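Local coordinates for protein Niban 2 (Homo sapiens, PDB 7CTP) that may suppress apoptosis and promote melanoma cell invasion in vitro, represented here by its PH domain and surrounding helices, at residues K22-F27 with Y279-A284; N117-K122 with E232-S237; L159-P164 with A184-C189; N195-D200 with P206-A211. One frame throughout, in Å; residues are numbered along the deposited sequence.

Contact 1 (K22-F27 with Y279-A284)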
loop_
_atom_site.group_PDB
_atom_site.type_symbol
_atom_site.label_atom_id
_atom_site.label_comp_id
_atom_site.label_asym_id
_atom_site.label_seq_id
_atom_site.Cartn_x
_atom_site.Cartn_y
_atom_site.Cartn_z
ATOM N N LYS A 22 7.728 18.558 -16.614
ATOM C CA LYS A 22 8.638 19.213 -15.680
ATOM C C LYS A 22 8.618 18.527 -14.320
ATOM O O LYS A 22 9.670 18.357 -13.691
ATOM C CB LYS A 22 8.280 20.692 -15.568
ATOM C CG LYS A 22 8.492 21.409 -16.896
ATOM C CD LYS A 22 8.170 22.890 -16.839
ATOM C CE LYS A 22 8.306 23.501 -18.232
ATOM N NZ LYS A 22 7.860 24.926 -18.260
ATOM N N ILE A 23 7.433 18.113 -13.856
ATOM C CA ILE A 23 7.340 17.356 -12.606
ATOM C C ILE A 23 8.067 16.026 -12.727
ATOM O O ILE A 23 8.804 15.618 -11.823
ATOM C CB ILE A 23 5.871 17.143 -12.207
ATOM C CG1 ILE A 23 5.241 18.459 -11.774
ATOM C CG2 ILE A 23 5.764 16.108 -11.076
ATOM C CD1 ILE A 23 3.719 18.418 -11.811
ATOM N N LEU A 24 7.851 15.313 -13.835
ATOM C CA LEU A 24 8.488 14.009 -13.974
ATOM C C LEU A 24 10.003 14.139 -14.023
ATOM O O LEU A 24 10.715 13.316 -13.435
ATOM C CB LEU A 24 7.966 13.297 -15.217
ATOM C CG LEU A 24 6.491 12.918 -15.094
ATOM C CD1 LEU A 24 5.959 12.546 -16.480
ATOM C CD2 LEU A 24 6.291 11.765 -14.109
ATOM N N THR A 25 10.514 15.168 -14.716
ATOM C CA THR A 25 11.960 15.395 -14.763
ATOM C C THR A 25 12.531 15.588 -13.365
ATOM O O THR A 25 13.543 14.974 -13.003
ATOM C CB THR A 25 12.282 16.606 -15.643
ATOM O OG1 THR A 25 11.965 16.304 -17.007
ATOM C CG2 THR A 25 13.765 16.992 -15.533
ATOM N N GLU A 26 11.889 16.437 -12.559
ATOM C CA GLU A 26 12.383 16.673 -11.207
ATOM C C GLU A 26 12.303 15.407 -10.364
ATOM O O GLU A 26 13.258 15.066 -9.652
ATOM C CB GLU A 26 11.624 17.820 -10.540
ATOM C CG GLU A 26 12.333 18.323 -9.274
ATOM C CD GLU A 26 11.547 19.373 -8.507
ATOM O OE1 GLU A 26 11.864 19.583 -7.311
ATOM O OE2 GLU A 26 10.621 19.978 -9.094
ATOM N N PHE A 27 11.176 14.684 -10.440
ATOM C CA PHE A 27 11.079 13.422 -9.713
ATOM C C PHE A 27 12.176 12.449 -10.132
ATOM O O PHE A 27 12.776 11.768 -9.292
ATOM C CB PHE A 27 9.725 12.739 -9.924
ATOM C CG PHE A 27 9.729 11.320 -9.399
ATOM C CD1 PHE A 27 9.602 11.091 -8.039
ATOM C CD2 PHE A 27 9.989 10.241 -10.239
ATOM C CE1 PHE A 27 9.660 9.802 -7.533
ATOM C CE2 PHE A 27 10.055 8.948 -9.740
ATOM C CZ PHE A 27 9.897 8.729 -8.385
ATOM N N TYR A 279 -1.049 9.530 -16.641
ATOM C CA TYR A 279 -0.619 8.144 -16.455
ATOM C C TYR A 279 0.228 7.670 -17.628
ATOM O O TYR A 279 1.296 7.068 -17.439
ATOM C CB TYR A 279 -1.844 7.238 -16.267
ATOM C CG TYR A 279 -1.514 5.760 -16.081
ATOM C CD1 TYR A 279 -1.225 4.939 -17.178
ATOM C CD2 TYR A 279 -1.493 5.186 -14.814
ATOM C CE1 TYR A 279 -0.919 3.590 -17.013
ATOM C CE2 TYR A 279 -1.194 3.837 -14.643
ATOM C CZ TYR A 279 -0.902 3.054 -15.750
ATOM O OH TYR A 279 -0.605 1.718 -15.586
ATOM N N GLU A 280 -0.234 7.924 -18.855
ATOM C CA GLU A 280 0.528 7.447 -20.008
ATOM C C GLU A 280 1.867 8.159 -20.116
ATOM O O GLU A 280 2.882 7.536 -20.451
ATOM C CB GLU A 280 -0.280 7.617 -21.296
ATOM C CG GLU A 280 -1.474 6.656 -21.402
ATOM C CD GLU A 280 -1.080 5.187 -21.275
ATOM O OE1 GLU A 280 -0.016 4.797 -21.806
ATOM O OE2 GLU A 280 -1.838 4.413 -20.642
ATOM N N GLN A 281 1.896 9.461 -19.822
ATOM C CA GLN A 281 3.155 10.203 -19.874
ATOM C C GLN A 281 4.129 9.715 -18.803
ATOM O O GLN A 281 5.329 9.514 -19.070
ATOM C CB GLN A 281 2.861 11.699 -19.731
ATOM C CG GLN A 281 4.014 12.603 -20.117
ATOM C CD GLN A 281 3.616 14.060 -20.111
ATOM O OE1 GLN A 281 2.435 14.395 -20.234
ATOM N NE2 GLN A 281 4.601 14.937 -19.985
ATOM N N ALA A 282 3.630 9.513 -17.584
ATOM C CA ALA A 282 4.477 9.037 -16.492
ATOM C C ALA A 282 5.002 7.636 -16.780
ATOM O O ALA A 282 6.163 7.323 -16.477
ATOM C CB ALA A 282 3.692 9.064 -15.177
ATOM N N LYS A 283 4.164 6.783 -17.378
ATOM C CA LYS A 283 4.585 5.424 -17.697
ATOM C C LYS A 283 5.769 5.450 -18.649
ATOM O O LYS A 283 6.788 4.785 -18.416
ATOM C CB LYS A 283 3.419 4.636 -18.299
ATOM C CG LYS A 283 3.758 3.163 -18.643
ATOM C CD LYS A 283 2.522 2.401 -19.080
ATOM C CE LYS A 283 2.874 0.974 -19.507
ATOM N NZ LYS A 283 1.650 0.190 -19.854
ATOM N N ALA A 284 5.664 6.250 -19.711
ATOM C CA ALA A 284 6.748 6.333 -20.688
ATOM C C ALA A 284 8.027 6.871 -20.050
ATOM O O ALA A 284 9.112 6.301 -20.230
ATOM C CB ALA A 284 6.320 7.212 -21.871
#

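Contact 2 (N117-K122 with E232-S237)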
loop_
_atom_site.group_PDB
_atom_site.type_symbol
_atom_site.label_atom_id
_atom_site.label_comp_id
_atom_site.label_asym_id
_atom_site.label_seq_id
_atom_site.Cartn_x
_atom_site.Cartn_y
_atom_site.Cartn_z
ATOM N N ASN A 117 -8.811 -1.328 -12.343
ATOM C CA ASN A 117 -7.862 -1.456 -11.244
ATOM C C ASN A 117 -8.248 -0.431 -10.185
ATOM O O ASN A 117 -8.292 0.768 -10.469
ATOM C CB ASN A 117 -6.427 -1.234 -11.736
ATOM C CG ASN A 117 -5.391 -1.279 -10.615
ATOM O OD1 ASN A 117 -5.443 -0.503 -9.657
ATOM N ND2 ASN A 117 -4.416 -2.174 -10.752
ATOM N N SER A 118 -8.545 -0.894 -8.971
ATOM C CA SER A 118 -9.169 -0.040 -7.963
ATOM C C SER A 118 -8.168 0.570 -6.975
ATOM O O SER A 118 -8.564 1.002 -5.888
ATOM C CB SER A 118 -10.251 -0.831 -7.221
ATOM O OG SER A 118 -9.708 -1.992 -6.626
ATOM N N ALA A 119 -6.885 0.634 -7.326
ATOM C CA ALA A 119 -5.927 1.287 -6.437
ATOM C C ALA A 119 -6.347 2.734 -6.192
ATOM O O ALA A 119 -6.732 3.446 -7.124
ATOM C CB ALA A 119 -4.519 1.237 -7.034
ATOM N N GLY A 120 -6.285 3.160 -4.931
ATOM C CA GLY A 120 -6.607 4.525 -4.574
ATOM C C GLY A 120 -8.082 4.818 -4.416
ATOM O O GLY A 120 -8.444 5.970 -4.122
ATOM N N TYR A 121 -8.947 3.823 -4.604
ATOM C CA TYR A 121 -10.383 4.030 -4.499
ATOM C C TYR A 121 -10.857 3.844 -3.062
ATOM O O TYR A 121 -10.170 3.247 -2.223
ATOM C CB TYR A 121 -11.147 3.070 -5.426
ATOM C CG TYR A 121 -11.251 3.572 -6.850
ATOM C CD1 TYR A 121 -10.202 3.396 -7.748
ATOM C CD2 TYR A 121 -12.394 4.229 -7.296
ATOM C CE1 TYR A 121 -10.283 3.865 -9.056
ATOM C CE2 TYR A 121 -12.488 4.697 -8.608
ATOM C CZ TYR A 121 -11.432 4.509 -9.478
ATOM O OH TYR A 121 -11.525 4.986 -10.779
ATOM N N LYS A 122 -12.041 4.400 -2.784
ATOM C CA LYS A 122 -12.770 4.208 -1.533
ATOM C C LYS A 122 -14.200 3.814 -1.875
ATOM O O LYS A 122 -14.730 4.244 -2.900
ATOM C CB LYS A 122 -12.802 5.490 -0.681
ATOM C CG LYS A 122 -11.442 6.059 -0.325
ATOM C CD LYS A 122 -10.778 5.241 0.780
ATOM C CE LYS A 122 -9.642 6.025 1.445
ATOM N NZ LYS A 122 -8.306 5.658 0.887
ATOM N N GLU A 232 4.034 1.819 -9.407
ATOM C CA GLU A 232 4.853 3.022 -9.551
ATOM C C GLU A 232 4.181 4.068 -10.435
ATOM O O GLU A 232 4.209 5.270 -10.127
ATOM C CB GLU A 232 6.222 2.658 -10.128
ATOM C CG GLU A 232 7.084 1.843 -9.198
ATOM C CD GLU A 232 6.958 0.364 -9.449
ATOM O OE1 GLU A 232 7.958 -0.356 -9.223
ATOM O OE2 GLU A 232 5.870 -0.085 -9.877
ATOM N N VAL A 233 3.611 3.643 -11.561
ATOM C CA VAL A 233 3.023 4.617 -12.482
ATOM C C VAL A 233 1.782 5.262 -11.864
ATOM O O VAL A 233 1.535 6.457 -12.049
ATOM C CB VAL A 233 2.712 3.963 -13.841
ATOM C CG1 VAL A 233 2.087 4.994 -14.786
ATOM C CG2 VAL A 233 3.988 3.399 -14.466
ATOM N N GLN A 234 0.975 4.478 -11.142
ATOM C CA GLN A 234 -0.199 5.045 -10.481
ATOM C C GLN A 234 0.216 6.078 -9.442
ATOM O O GLN A 234 -0.399 7.150 -9.326
ATOM C CB GLN A 234 -1.013 3.928 -9.829
ATOM C CG GLN A 234 -1.721 3.019 -10.834
ATOM C CD GLN A 234 -2.433 1.853 -10.162
ATOM O OE1 GLN A 234 -1.844 1.140 -9.354
ATOM N NE2 GLN A 234 -3.703 1.648 -10.501
ATOM N N ILE A 235 1.261 5.773 -8.677
ATOM C CA ILE A 235 1.720 6.700 -7.647
ATOM C C ILE A 235 2.273 7.972 -8.274
ATOM O O ILE A 235 2.009 9.084 -7.797
ATOM C CB ILE A 235 2.755 6.010 -6.740
ATOM C CG1 ILE A 235 2.066 4.906 -5.920
ATOM C CG2 ILE A 235 3.480 7.040 -5.860
ATOM C CD1 ILE A 235 3.057 3.933 -5.266
ATOM N N LEU A 236 3.061 7.832 -9.339
ATOM C CA LEU A 236 3.549 9.006 -10.057
ATOM C C LEU A 236 2.402 9.836 -10.608
ATOM O O LEU A 236 2.462 11.071 -10.607
ATOM C CB LEU A 236 4.458 8.570 -11.195
ATOM C CG LEU A 236 5.929 8.409 -10.876
ATOM C CD1 LEU A 236 6.613 7.984 -12.170
ATOM C CD2 LEU A 236 6.477 9.733 -10.359
ATOM N N SER A 237 1.361 9.173 -11.115
ATOM C CA SER A 237 0.190 9.902 -11.589
ATOM C C SER A 237 -0.486 10.649 -10.447
ATOM O O SER A 237 -0.910 11.796 -10.617
ATOM C CB SER A 237 -0.793 8.942 -12.250
ATOM O OG SER A 237 -0.157 8.231 -13.296
HETATM O O HOH W 1 -2.145 -1.528 -8.708
#

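Contact 3 (L159-P164 with A184-C189)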
loop_
_atom_site.group_PDB
_atom_site.type_symbol
_atom_site.label_atom_id
_atom_site.label_comp_id
_atom_site.label_asym_id
_atom_site.label_seq_id
_atom_site.Cartn_x
_atom_site.Cartn_y
_atom_site.Cartn_z
ATOM N N LEU A 159 -23.503 0.906 -4.096
ATOM C CA LEU A 159 -22.075 0.804 -3.813
ATOM C C LEU A 159 -21.373 1.711 -4.811
ATOM O O LEU A 159 -21.484 1.494 -6.021
ATOM C CB LEU A 159 -21.562 -0.636 -3.956
ATOM C CG LEU A 159 -20.709 -1.265 -2.854
ATOM C CD1 LEU A 159 -21.348 -1.041 -1.509
ATOM C CD2 LEU A 159 -20.550 -2.752 -3.106
ATOM N N ILE A 160 -20.672 2.727 -4.317
ATOM C CA ILE A 160 -20.045 3.736 -5.163
ATOM C C ILE A 160 -18.541 3.678 -4.954
ATOM O O ILE A 160 -18.068 3.619 -3.813
ATOM C CB ILE A 160 -20.594 5.145 -4.863
ATOM C CG1 ILE A 160 -22.067 5.216 -5.269
ATOM C CG2 ILE A 160 -19.778 6.202 -5.616
ATOM C CD1 ILE A 160 -22.810 6.372 -4.636
ATOM N N LEU A 161 -17.793 3.681 -6.054
ATOM C CA LEU A 161 -16.339 3.711 -6.014
ATOM C C LEU A 161 -15.867 5.127 -6.335
ATOM O O LEU A 161 -16.088 5.616 -7.449
ATOM C CB LEU A 161 -15.752 2.724 -7.023
ATOM C CG LEU A 161 -16.092 1.251 -6.826
ATOM C CD1 LEU A 161 -15.304 0.418 -7.837
ATOM C CD2 LEU A 161 -15.784 0.822 -5.415
ATOM N N TRP A 162 -15.201 5.763 -5.370
ATOM C CA TRP A 162 -14.667 7.112 -5.498
ATOM C C TRP A 162 -13.142 7.065 -5.535
ATOM O O TRP A 162 -12.528 6.239 -4.859
ATOM C CB TRP A 162 -15.131 7.977 -4.323
ATOM C CG TRP A 162 -14.494 9.342 -4.222
ATOM C CD1 TRP A 162 -14.990 10.520 -4.715
ATOM C CD2 TRP A 162 -13.274 9.669 -3.556
ATOM N NE1 TRP A 162 -14.146 11.559 -4.404
ATOM C CE2 TRP A 162 -13.082 11.062 -3.692
ATOM C CE3 TRP A 162 -12.322 8.921 -2.860
ATOM C CZ2 TRP A 162 -11.979 11.717 -3.154
ATOM C CZ3 TRP A 162 -11.223 9.577 -2.323
ATOM C CH2 TRP A 162 -11.059 10.956 -2.481
ATOM N N HIS A 163 -12.540 7.968 -6.309
ATOM C CA HIS A 163 -11.092 8.138 -6.399
ATOM C C HIS A 163 -10.838 9.637 -6.467
ATOM O O HIS A 163 -11.644 10.366 -7.056
ATOM C CB HIS A 163 -10.548 7.411 -7.649
ATOM C CG HIS A 163 -9.053 7.368 -7.769
ATOM N ND1 HIS A 163 -8.299 8.463 -8.134
ATOM C CD2 HIS A 163 -8.183 6.336 -7.651
ATOM C CE1 HIS A 163 -7.024 8.119 -8.202
ATOM N NE2 HIS A 163 -6.927 6.830 -7.920
ATOM N N PRO A 164 -9.759 10.139 -5.852
ATOM C CA PRO A 164 -9.569 11.602 -5.850
ATOM C C PRO A 164 -9.387 12.197 -7.232
ATOM O O PRO A 164 -9.718 13.378 -7.425
ATOM C CB PRO A 164 -8.322 11.805 -4.973
ATOM C CG PRO A 164 -7.614 10.469 -4.990
ATOM C CD PRO A 164 -8.718 9.443 -5.074
ATOM N N ALA A 184 -17.335 -6.357 0.644
ATOM C CA ALA A 184 -16.157 -7.086 1.110
ATOM C C ALA A 184 -15.222 -7.414 -0.046
ATOM O O ALA A 184 -13.997 -7.266 0.069
ATOM C CB ALA A 184 -16.575 -8.366 1.832
ATOM N N VAL A 185 -15.785 -7.882 -1.161
ATOM C CA VAL A 185 -14.979 -8.258 -2.322
ATOM C C VAL A 185 -14.268 -7.038 -2.894
ATOM O O VAL A 185 -13.084 -7.097 -3.246
ATOM C CB VAL A 185 -15.862 -8.936 -3.387
ATOM C CG1 VAL A 185 -15.116 -9.046 -4.726
ATOM C CG2 VAL A 185 -16.324 -10.312 -2.899
ATOM N N LEU A 186 -14.988 -5.917 -3.021
ATOM C CA LEU A 186 -14.358 -4.724 -3.583
ATOM C C LEU A 186 -13.335 -4.135 -2.621
ATOM O O LEU A 186 -12.319 -3.582 -3.067
ATOM C CB LEU A 186 -15.413 -3.687 -3.968
ATOM C CG LEU A 186 -16.312 -4.142 -5.128
ATOM C CD1 LEU A 186 -17.412 -3.123 -5.382
ATOM C CD2 LEU A 186 -15.483 -4.391 -6.377
ATOM N N GLN A 187 -13.577 -4.240 -1.305
ATOM C CA GLN A 187 -12.549 -3.867 -0.335
ATOM C C GLN A 187 -11.289 -4.693 -0.539
ATOM O O GLN A 187 -10.173 -4.164 -0.447
ATOM C CB GLN A 187 -13.043 -4.057 1.103
ATOM C CG GLN A 187 -13.909 -2.952 1.667
ATOM C CD GLN A 187 -14.471 -3.302 3.040
ATOM O OE1 GLN A 187 -14.300 -4.419 3.536
ATOM N NE2 GLN A 187 -15.147 -2.348 3.653
ATOM N N ASP A 188 -11.449 -5.998 -0.790
ATOM C CA ASP A 188 -10.299 -6.858 -1.084
ATOM C C ASP A 188 -9.594 -6.425 -2.364
ATOM O O ASP A 188 -8.359 -6.436 -2.433
ATOM C CB ASP A 188 -10.729 -8.324 -1.224
ATOM C CG ASP A 188 -11.162 -8.962 0.089
ATOM O OD1 ASP A 188 -11.117 -8.289 1.146
ATOM O OD2 ASP A 188 -11.554 -10.161 0.052
ATOM N N CYS A 189 -10.368 -6.073 -3.399
ATOM C CA CYS A 189 -9.799 -5.575 -4.652
ATOM C C CYS A 189 -8.935 -4.344 -4.411
ATOM O O CYS A 189 -7.809 -4.245 -4.918
ATOM C CB CYS A 189 -10.914 -5.224 -5.639
ATOM S SG CYS A 189 -11.772 -6.648 -6.379
#

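Contact 4 (N195-D200 with P206-A211)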
loop_
_atom_site.group_PDB
_atom_site.type_symbol
_atom_site.label_atom_id
_atom_site.label_comp_id
_atom_site.label_asym_id
_atom_site.label_seq_id
_atom_site.Cartn_x
_atom_site.Cartn_y
_atom_site.Cartn_z
ATOM N N ASN A 195 -1.491 -2.572 -2.925
ATOM C CA ASN A 195 -0.233 -3.234 -2.584
ATOM C C ASN A 195 0.561 -3.520 -3.862
ATOM O O ASN A 195 0.876 -4.657 -4.213
ATOM C CB ASN A 195 -0.552 -4.502 -1.801
ATOM C CG ASN A 195 0.669 -5.149 -1.173
ATOM O OD1 ASN A 195 1.484 -4.481 -0.532
ATOM N ND2 ASN A 195 0.763 -6.479 -1.306
ATOM N N GLY A 196 0.870 -2.442 -4.578
ATOM C CA GLY A 196 1.404 -2.566 -5.918
ATOM C C GLY A 196 2.908 -2.627 -6.040
ATOM O O GLY A 196 3.413 -2.911 -7.129
ATOM N N ILE A 197 3.639 -2.352 -4.964
ATOM C CA ILE A 197 5.101 -2.445 -4.960
ATOM C C ILE A 197 5.501 -3.485 -3.918
ATOM O O ILE A 197 5.309 -3.243 -2.718
ATOM C CB ILE A 197 5.751 -1.086 -4.656
ATOM C CG1 ILE A 197 5.365 -0.036 -5.707
ATOM C CG2 ILE A 197 7.267 -1.231 -4.564
ATOM C CD1 ILE A 197 5.796 1.371 -5.326
ATOM N N PRO A 198 6.052 -4.629 -4.318
ATOM C CA PRO A 198 6.378 -5.688 -3.346
ATOM C C PRO A 198 7.233 -5.169 -2.198
ATOM O O PRO A 198 8.252 -4.509 -2.409
ATOM C CB PRO A 198 7.136 -6.717 -4.189
ATOM C CG PRO A 198 6.666 -6.495 -5.588
ATOM C CD PRO A 198 6.336 -5.028 -5.708
ATOM N N GLU A 199 6.809 -5.471 -0.965
ATOM C CA GLU A 199 7.522 -4.970 0.211
ATOM C C GLU A 199 8.923 -5.557 0.335
ATOM O O GLU A 199 9.796 -4.936 0.951
ATOM C CB GLU A 199 6.721 -5.245 1.495
ATOM C CG GLU A 199 7.507 -4.971 2.786
ATOM C CD GLU A 199 6.739 -5.281 4.054
ATOM O OE1 GLU A 199 6.024 -4.384 4.551
ATOM O OE2 GLU A 199 6.867 -6.415 4.565
ATOM N N ASP A 200 9.169 -6.727 -0.240
ATOM C CA ASP A 200 10.504 -7.302 -0.214
ATOM C C ASP A 200 11.278 -7.035 -1.496
ATOM O O ASP A 200 12.266 -7.725 -1.773
ATOM C CB ASP A 200 10.425 -8.801 0.092
ATOM C CG ASP A 200 9.572 -9.089 1.314
ATOM O OD1 ASP A 200 8.691 -9.972 1.233
ATOM O OD2 ASP A 200 9.768 -8.409 2.346
ATOM N N PRO A 206 12.363 0.423 -2.551
ATOM C CA PRO A 206 12.862 1.499 -1.677
ATOM C C PRO A 206 13.348 2.728 -2.426
ATOM O O PRO A 206 13.142 3.849 -1.955
ATOM C CB PRO A 206 14.010 0.818 -0.909
ATOM C CG PRO A 206 13.652 -0.624 -0.913
ATOM C CD PRO A 206 12.992 -0.876 -2.242
ATOM N N ALA A 207 14.008 2.555 -3.575
ATOM C CA ALA A 207 14.455 3.718 -4.337
ATOM C C ALA A 207 13.259 4.554 -4.766
ATOM O O ALA A 207 13.274 5.784 -4.665
ATOM C CB ALA A 207 15.276 3.289 -5.548
ATOM N N PHE A 208 12.198 3.890 -5.225
ATOM C CA PHE A 208 11.031 4.630 -5.688
ATOM C C PHE A 208 10.335 5.343 -4.535
ATOM O O PHE A 208 10.034 6.541 -4.621
ATOM C CB PHE A 208 10.065 3.696 -6.412
ATOM C CG PHE A 208 8.864 4.404 -6.952
ATOM C CD1 PHE A 208 8.920 5.067 -8.168
ATOM C CD2 PHE A 208 7.692 4.444 -6.221
ATOM C CE1 PHE A 208 7.801 5.740 -8.658
ATOM C CE2 PHE A 208 6.583 5.124 -6.701
ATOM C CZ PHE A 208 6.640 5.767 -7.918
ATOM N N THR A 209 10.053 4.626 -3.447
ATOM C CA THR A 209 9.257 5.257 -2.399
ATOM C C THR A 209 10.052 6.332 -1.663
ATOM O O THR A 209 9.489 7.354 -1.256
ATOM C CB THR A 209 8.713 4.203 -1.440
ATOM O OG1 THR A 209 9.804 3.479 -0.868
ATOM C CG2 THR A 209 7.836 3.231 -2.191
ATOM N N ASP A 210 11.366 6.133 -1.496
ATOM C CA ASP A 210 12.197 7.194 -0.935
ATOM C C ASP A 210 12.269 8.394 -1.869
ATOM O O ASP A 210 12.251 9.539 -1.411
ATOM C CB ASP A 210 13.606 6.679 -0.625
ATOM C CG ASP A 210 13.651 5.790 0.611
ATOM O OD1 ASP A 210 12.827 5.991 1.529
ATOM O OD2 ASP A 210 14.511 4.882 0.654
ATOM N N ALA A 211 12.349 8.166 -3.183
ATOM C CA ALA A 211 12.379 9.298 -4.104
ATOM C C ALA A 211 11.074 10.081 -4.047
ATOM O O ALA A 211 11.078 11.315 -4.153
ATOM C CB ALA A 211 12.655 8.828 -5.534
#

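Contact 1 (K22-F27 with Y279-A284)
L24 on helix 10-48 and A282 on helix 260-337 meet through apolar packing, and L24 supplies every contact from its side of the pair. Its two methyl groups divide the work. CD1 presses on the backbone of the second helix, 3.8 Å from A282 CA, and CD2 lies 3.9 Å from A282 CB. With CG turned anti to its own carbonyl carbon (chi1 -67°), the isobutyl group projects across the gap and sets its forked end against the helix surface. The small methyl of A282 allows this close approach: the CA atoms of L24 and A282 are 6.9 Å apart.

Q281 adds the aliphatic part of its chain, its CG lying 4.1 Å from L24 CD1. The polar end continues past the leucine to helix 10-48, where NE2 donates a hydrogen bond to the backbone O of A17. A second polar tie between the same two helices runs from T25 OG1 to R285.

I23 and F27, on the same helix as L24, turn to helices 204-218 and 232-252 instead. Replacing L24 by alanine would probably open a gap over A282 and remove the leucine methyl that packs against Q281 CG. The chemistry is therefore that of a buried leucine seated on an alanine, with amide and hydroxyl groups nearby adding directional bonds to an otherwise nonpolar join.

Contact 2 (N117-K122 with E232-S237)
A119 stands nearest to Q234 at the backbone level, their CA atoms 8.0 Å apart, where a type II beta turn from S118 to Y121 faces the first turns of helix 232-252. G120 takes the positive phi of that turn, which is closed by a backbone bond from Y121 N to S118 O.

Two side-chain amides bridge the gap, approaching from opposite directions with their planes 83° apart. Q234 NE2 donates to N117 OD1 at 2.9 Å, and the bond is nearly straight, 167° at the hydrogen. The acceptor lies in the amide plane of Q234, but the donor sits above the carbonyl plane of N117 and not on a lone pair. The backbone N of A119, tilted modestly from that plane toward its other face, reaches the same oxygen at 3.0 Å, an Asx turn. CG of N117, anti to the backbone N (chi1 177°), places OD1 between these donors. A water closes the second side of the amide pair, accepting from N117 ND2 and donating to Q234 OE1 at 2.8 Å. Q234 OE1 also accepts from the backbone N of N231 and lies 3.5 Å from A119 CB.

A leucine in place of Q234 would probably leave N117 OD1 with the Asx-turn bond but without its cross-contact donor, and both the water and the backbone N of N231 without the carbonyl oxygen they share. The PH-domain loop and the helix are thus joined chiefly by polar contacts, and the twofold grip on N117 OD1 probably couples the shape of the Asx turn to the position of Q234.

Contact 3 (L159-P164 with A184-C189)
L186 meets both L159 and L161, and through it helix 176-194 reaches the inner side of strand 157-162. Along the helix, A184 starts the backbone bonding of this segment, its O accepting from D188 N. L186 follows with its side chain directed at the strand; CG lies anti to the carbonyl carbon (chi1 -66°), and the CD1 methyl does the touching. One neighbour of that methyl is L159 CD2, 3.9 Å away, the two leucines crossing at a slant. The other is L161 CD2, at a looser 4.3 Å, so CD1 rests against two residues that alternate along the strand and face the same way. I160, between them, points to the other side of the sheet and packs on Y130. Q187 and L186 both touch I123 of the adjoining strand 122-124, which extends the apolar surface under the helix. D188 OD1 forms a salt bridge with R191 and a hydrogen bond with Q402, and C189 meets S118. The strand is held by backbone bonds to F171 and Y169 on one side and to L124 and K122 on the other. A C-terminal helix packed on a bent antiparallel sheet, here through L186, is characteristic of the PH-domain fold.

Contact 4 (N195-D200 with P206-A211)
The CD1 methyl of I197 meets the ring of F208 obliquely, with the two side chains crossing at about a right angle. CD1 lies 3.7 Å from F208 CD2 and 4.1 Å from F208 CE2, so it is the CD2-CE2 bond of the ring that the methyl approaches. Two further aromatic rings meet F208: F286 packs edge-to-face with it, and F27 meets it with the planes at about 65°.

The same I197 methyl also approaches T209, its CD1 being 4.2 Å from T209 CG2. On T209, CG2 stands anti to the carbonyl carbon and can face the isoleucine, while OG1 (chi1 58°) turns back along the helix to bond the backbone O of G205. The hydroxyl is thus satisfied within its own helix, and only a methyl is offered to I197. CG1 of I197, likewise anti to its carbonyl carbon (chi1 -60°), carries CD1 across to both partners.

I197 belongs to the linker that leaves helix 176-194 and leads into helix 204-218, so the contact folds this connection back on the helix it precedes. Helix 232-252 lies against both partners, with I235 touching I197 and F208 alike, while helix 10-48 packs along A207 and A211.

In the fold
Contacts 2, 3 and 4 are all nested in the long chain loop closed by contact 1, and contacts 3 and 4 follow one another inside that closed by contact 2. Contact 3 lies within the PH domain, its centre about 13 Å from that of contact 2, where the same domain meets helix 232-252; the backbones of K122 and W162 connect them. Through that helix contact 2 also touches contact 4, their centres about 13 Å apart, and contact 1, about 15 Å away between centres. F27 packs on both F208 and L236, joining contacts 1, 2 and 4. Helix 232-252 thus touches both the PH domain and the helices around it, consistent with its joining the domain to the helical part.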